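Local coordinates for protein OS-9 homolog (Saccharomyces cerevisiae, PDB 2YMA), which is a lectin of the endoplasmic reticulum that recruits misfolded glycoproteins to the HRD1 ubiquitin ligase complex for degradation and forms a homodimer, at the interface of chains A and B. Numbering follows the deposited sequence. Chains: chain A/B, Protein OS-9 homolog.

Contact 1 and contact 2 are near-twins across the two-fold axis of the Yos9 homodimer, seen through its dimerization domain. In contact 1 the loop with B:Phe120 plugs into chain A; in contact 2 the loop with A:Phe120 plugs into chain B. The centres of their C-alpha atoms lie about 9 Å apart, and they share A:Phe120 and B:Phe120, whose CZ atoms come near each other at the axis. Each subunit thus both gives a phenylalanine and receives one, using the loop that follows strand 112-117 and the stretch from residue 123 through 130. This reciprocal exchange joins the two patches into one continuous interface.

Contact 1: the interface of chains A and B. Residues chain A 88, 120, 123, 126, 129-130; chain B 119-121.
The B:Thr119 to B:Thr121 loop of the Yos9 dimerization domain is extended at B:Phe120 (phi/psi -83/109°) and B:Thr121, reaching chain A at A:Asn126, A:Leu130 and A:Asn123. With CG opposite the backbone N (chi1 -166°), the ring of B:Phe120 projects from the loop into a slot between two chain A side chains. A:Leu130 puts its CD1 methyl over the centre of one face, 3.7 Å from B:Phe120 CG, a CH-pi contact made by a side chain crossing the ring at about a right angle. On the opposite face lies the flat amide of A:Asn126, stacked nearly parallel to the ring, with A:Asn126 CG 3.9 Å from B:Phe120 CE2. A:Leu88 CD2 approaches the far end of the ring more loosely.

The next residue supplies the polar part. B:Thr121 OG1 accepts a nearly straight hydrogen bond, 2.6 Å long, from A:Asn123 ND2, and the hydroxyl lies in the plane of that amide. Bonds between the A:Asn126 amide and B:Thr121 are weak here. Water 1 helps to tie this corner together: it is 2.6 Å from the backbone carbonyl B:Thr119 O and 3.0 Å from A:Asn126 OD1, and it also meets B:Thr121 OG1 at 3.3 Å.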
# COMPACT_ATOMS: atom_id res chain seq x y z
N LEU A 88 0.82 4.64 3.60
CA LEU A 88 1.02 3.63 4.64
C LEU A 88 2.04 4.10 5.65
O LEU A 88 3.00 4.78 5.30
CB LEU A 88 1.62 2.33 4.07
CG LEU A 88 1.15 1.55 2.87
CD1 LEU A 88 1.24 2.38 1.60
CD2 LEU A 88 2.05 0.33 2.77
N PHE A 120 1.07 -6.75 7.81
CA PHE A 120 1.82 -6.12 6.73
C PHE A 120 3.12 -5.46 7.21
O PHE A 120 3.10 -4.46 7.92
CB PHE A 120 0.98 -5.12 5.96
CG PHE A 120 1.58 -4.74 4.65
CD1 PHE A 120 2.56 -3.77 4.58
CD2 PHE A 120 1.20 -5.40 3.49
CE1 PHE A 120 3.13 -3.44 3.37
CE2 PHE A 120 1.77 -5.08 2.28
CZ PHE A 120 2.73 -4.09 2.21
N ASN A 123 9.24 -3.12 3.90
CA ASN A 123 10.63 -3.28 3.51
C ASN A 123 11.40 -2.00 3.82
O ASN A 123 10.85 -0.88 3.76
CB ASN A 123 10.74 -3.61 2.03
CG ASN A 123 11.83 -4.61 1.75
OD1 ASN A 123 12.34 -5.25 2.67
ND2 ASN A 123 12.19 -4.76 0.48
N ASN A 126 11.05 1.01 1.40
CA ASN A 126 9.78 1.62 1.03
C ASN A 126 9.59 3.02 1.59
O ASN A 126 9.97 3.31 2.73
CB ASN A 126 8.59 0.78 1.48
CG ASN A 126 8.57 -0.62 0.87
OD1 ASN A 126 8.98 -0.84 -0.27
ND2 ASN A 126 8.09 -1.57 1.65
N PHE A 129 4.17 6.09 0.37
CA PHE A 129 3.17 5.96 -0.69
C PHE A 129 3.31 4.68 -1.49
O PHE A 129 4.38 4.35 -1.97
CB PHE A 129 3.21 7.14 -1.64
CG PHE A 129 2.67 8.39 -1.07
CD1 PHE A 129 1.33 8.69 -1.14
CD2 PHE A 129 3.52 9.30 -0.44
CE1 PHE A 129 0.83 9.87 -0.61
CE2 PHE A 129 3.04 10.48 0.07
CZ PHE A 129 1.69 10.76 -0.00
N LEU A 130 2.20 3.97 -1.60
CA LEU A 130 2.11 2.85 -2.52
C LEU A 130 1.68 3.41 -3.89
O LEU A 130 2.21 3.01 -4.93
CB LEU A 130 1.09 1.83 -2.01
CG LEU A 130 0.76 0.70 -2.98
CD1 LEU A 130 2.02 -0.06 -3.36
CD2 LEU A 130 -0.28 -0.22 -2.37
N THR B 119 9.19 1.15 -7.71
CA THR B 119 10.14 1.21 -6.61
C THR B 119 9.59 0.63 -5.33
O THR B 119 10.29 0.55 -4.33
CB THR B 119 10.62 2.65 -6.33
OG1 THR B 119 9.49 3.50 -6.09
CG2 THR B 119 11.38 3.17 -7.52
N PHE B 120 8.32 0.23 -5.36
CA PHE B 120 7.76 -0.42 -4.20
C PHE B 120 8.12 -1.90 -4.19
O PHE B 120 7.63 -2.68 -5.01
CB PHE B 120 6.25 -0.23 -4.11
CG PHE B 120 5.69 -0.59 -2.78
CD1 PHE B 120 5.42 -1.92 -2.47
CD2 PHE B 120 5.48 0.37 -1.81
CE1 PHE B 120 4.93 -2.27 -1.23
CE2 PHE B 120 4.98 0.03 -0.58
CZ PHE B 120 4.71 -1.29 -0.29
N THR B 121 9.01 -2.28 -3.28
CA THR B 121 9.38 -3.67 -3.06
C THR B 121 8.53 -4.34 -1.97
O THR B 121 8.30 -3.77 -0.91
CB THR B 121 10.86 -3.80 -2.67
OG1 THR B 121 11.06 -3.25 -1.37
CG2 THR B 121 11.75 -3.07 -3.66
O HOH W 1 11.26 -0.03 -2.04

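Contact 2: the interface of chains A and B. Residues chain A 117, 119-121; chain B 120, 125-126, 129-130.
In this half of the Yos9 dimerization-domain interface, A:Phe120, with CG anti to the backbone N (chi1 -164°), swings its ring away from its own loop and between B:Asn126 and B:Leu130. From CB outward, CG has B:Leu130 CD1 on one side at 4.1 Å and B:Asn126 OD1 on the other. CD1 and CD2 also face that amide oxygen, CE2 lies 3.6 Å from B:Asn126 CG, CE1 is near B:Asn126 ND2, and CZ at the tip meets B:Asn126 ND2 at 3.7 Å while approaching B:Phe120 CZ. Ring and amide planes are only 2° apart, so the asparagine lies flat on one face; the leucine methyl sits over the other, offset toward the rim.

The same amide pairs with the backbone of A:Thr121. B:Asn126 OD1 accepts from A:Thr121 N at 3.1 Å, and B:Asn126 ND2 donates to A:Thr121 O at 3.3 Å; both donors lie in the plane of the carbonyl they meet. Stacking and these paired bonds together fix the rotation of the amide. The A:Thr121 hydroxyl OG1 donates to the carboxylate oxygen B:Asp125 OD1, 2.9 Å away, from the syn side but tilted out of the carboxylate plane.

At the other end of the patch, A:Asn117 ND2 gives a hydrogen bond of 2.9 Å to the carbonyl B:Leu130 O, arriving above the carbonyl plane. A:Asn117 OD1 turns back to its own loop, accepting from A:Thr119 N and OG1, which orients the amide for its partner.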
# COMPACT_ATOMS: atom_id res chain seq x y z
N ASN A 117 -3.55 -3.10 9.48
CA ASN A 117 -3.05 -4.36 8.98
C ASN A 117 -1.88 -4.84 9.83
O ASN A 117 -0.73 -4.39 9.64
CB ASN A 117 -2.65 -4.23 7.50
CG ASN A 117 -2.41 -5.58 6.84
OD1 ASN A 117 -1.96 -6.54 7.47
ND2 ASN A 117 -2.72 -5.66 5.55
N THR A 119 -0.30 -7.53 10.03
CA THR A 119 0.66 -8.48 9.45
C THR A 119 1.45 -7.93 8.27
O THR A 119 2.37 -8.56 7.79
CB THR A 119 -0.02 -9.79 9.03
OG1 THR A 119 -1.08 -9.49 8.11
CG2 THR A 119 -0.59 -10.51 10.25
N PHE A 120 1.07 -6.75 7.81
CA PHE A 120 1.82 -6.12 6.73
C PHE A 120 3.12 -5.46 7.21
O PHE A 120 3.10 -4.46 7.92
CB PHE A 120 0.98 -5.12 5.96
CG PHE A 120 1.58 -4.74 4.65
CD1 PHE A 120 2.56 -3.77 4.58
CD2 PHE A 120 1.20 -5.40 3.49
CE1 PHE A 120 3.13 -3.44 3.37
CE2 PHE A 120 1.77 -5.08 2.28
CZ PHE A 120 2.73 -4.09 2.21
N THR A 121 4.24 -6.04 6.82
CA THR A 121 5.54 -5.53 7.21
C THR A 121 6.15 -4.71 6.08
O THR A 121 6.05 -5.07 4.90
CB THR A 121 6.51 -6.69 7.58
OG1 THR A 121 6.73 -7.50 6.43
CG2 THR A 121 5.94 -7.55 8.71
N PHE B 120 8.32 0.23 -5.36
CA PHE B 120 7.76 -0.42 -4.20
C PHE B 120 8.12 -1.90 -4.19
O PHE B 120 7.63 -2.68 -5.01
CB PHE B 120 6.25 -0.23 -4.11
CG PHE B 120 5.69 -0.59 -2.78
CD1 PHE B 120 5.42 -1.92 -2.47
CD2 PHE B 120 5.48 0.37 -1.81
CE1 PHE B 120 4.93 -2.27 -1.23
CE2 PHE B 120 4.98 0.03 -0.58
CZ PHE B 120 4.71 -1.29 -0.29
N ASP B 125 7.01 -11.70 3.68
CA ASP B 125 5.84 -12.21 4.39
C ASP B 125 4.52 -11.48 4.09
O ASP B 125 3.51 -11.72 4.75
CB ASP B 125 6.10 -12.28 5.90
CG ASP B 125 6.57 -10.96 6.48
OD1 ASP B 125 7.39 -10.29 5.83
OD2 ASP B 125 6.12 -10.60 7.60
N ASN B 126 4.50 -10.64 3.07
CA ASN B 126 3.26 -9.98 2.71
C ASN B 126 2.35 -10.84 1.84
O ASN B 126 2.82 -11.56 0.96
CB ASN B 126 3.52 -8.63 2.02
CG ASN B 126 4.27 -7.66 2.91
OD1 ASN B 126 4.02 -7.59 4.11
ND2 ASN B 126 5.18 -6.90 2.32
N PHE B 129 -3.22 -8.37 -0.27
CA PHE B 129 -4.10 -7.30 0.22
C PHE B 129 -3.45 -6.42 1.28
O PHE B 129 -3.01 -6.89 2.33
CB PHE B 129 -5.37 -7.88 0.81
CG PHE B 129 -6.31 -8.45 -0.21
CD1 PHE B 129 -7.27 -7.64 -0.81
CD2 PHE B 129 -6.24 -9.79 -0.56
CE1 PHE B 129 -8.15 -8.17 -1.74
CE2 PHE B 129 -7.12 -10.34 -1.50
CZ PHE B 129 -8.08 -9.52 -2.09
N LEU B 130 -3.41 -5.12 0.97
CA LEU B 130 -3.04 -4.13 1.95
C LEU B 130 -4.28 -3.79 2.78
O LEU B 130 -4.22 -3.72 4.01
CB LEU B 130 -2.49 -2.90 1.26
CG LEU B 130 -2.25 -1.72 2.20
CD1 LEU B 130 -1.28 -2.13 3.32
CD2 LEU B 130 -1.73 -0.54 1.39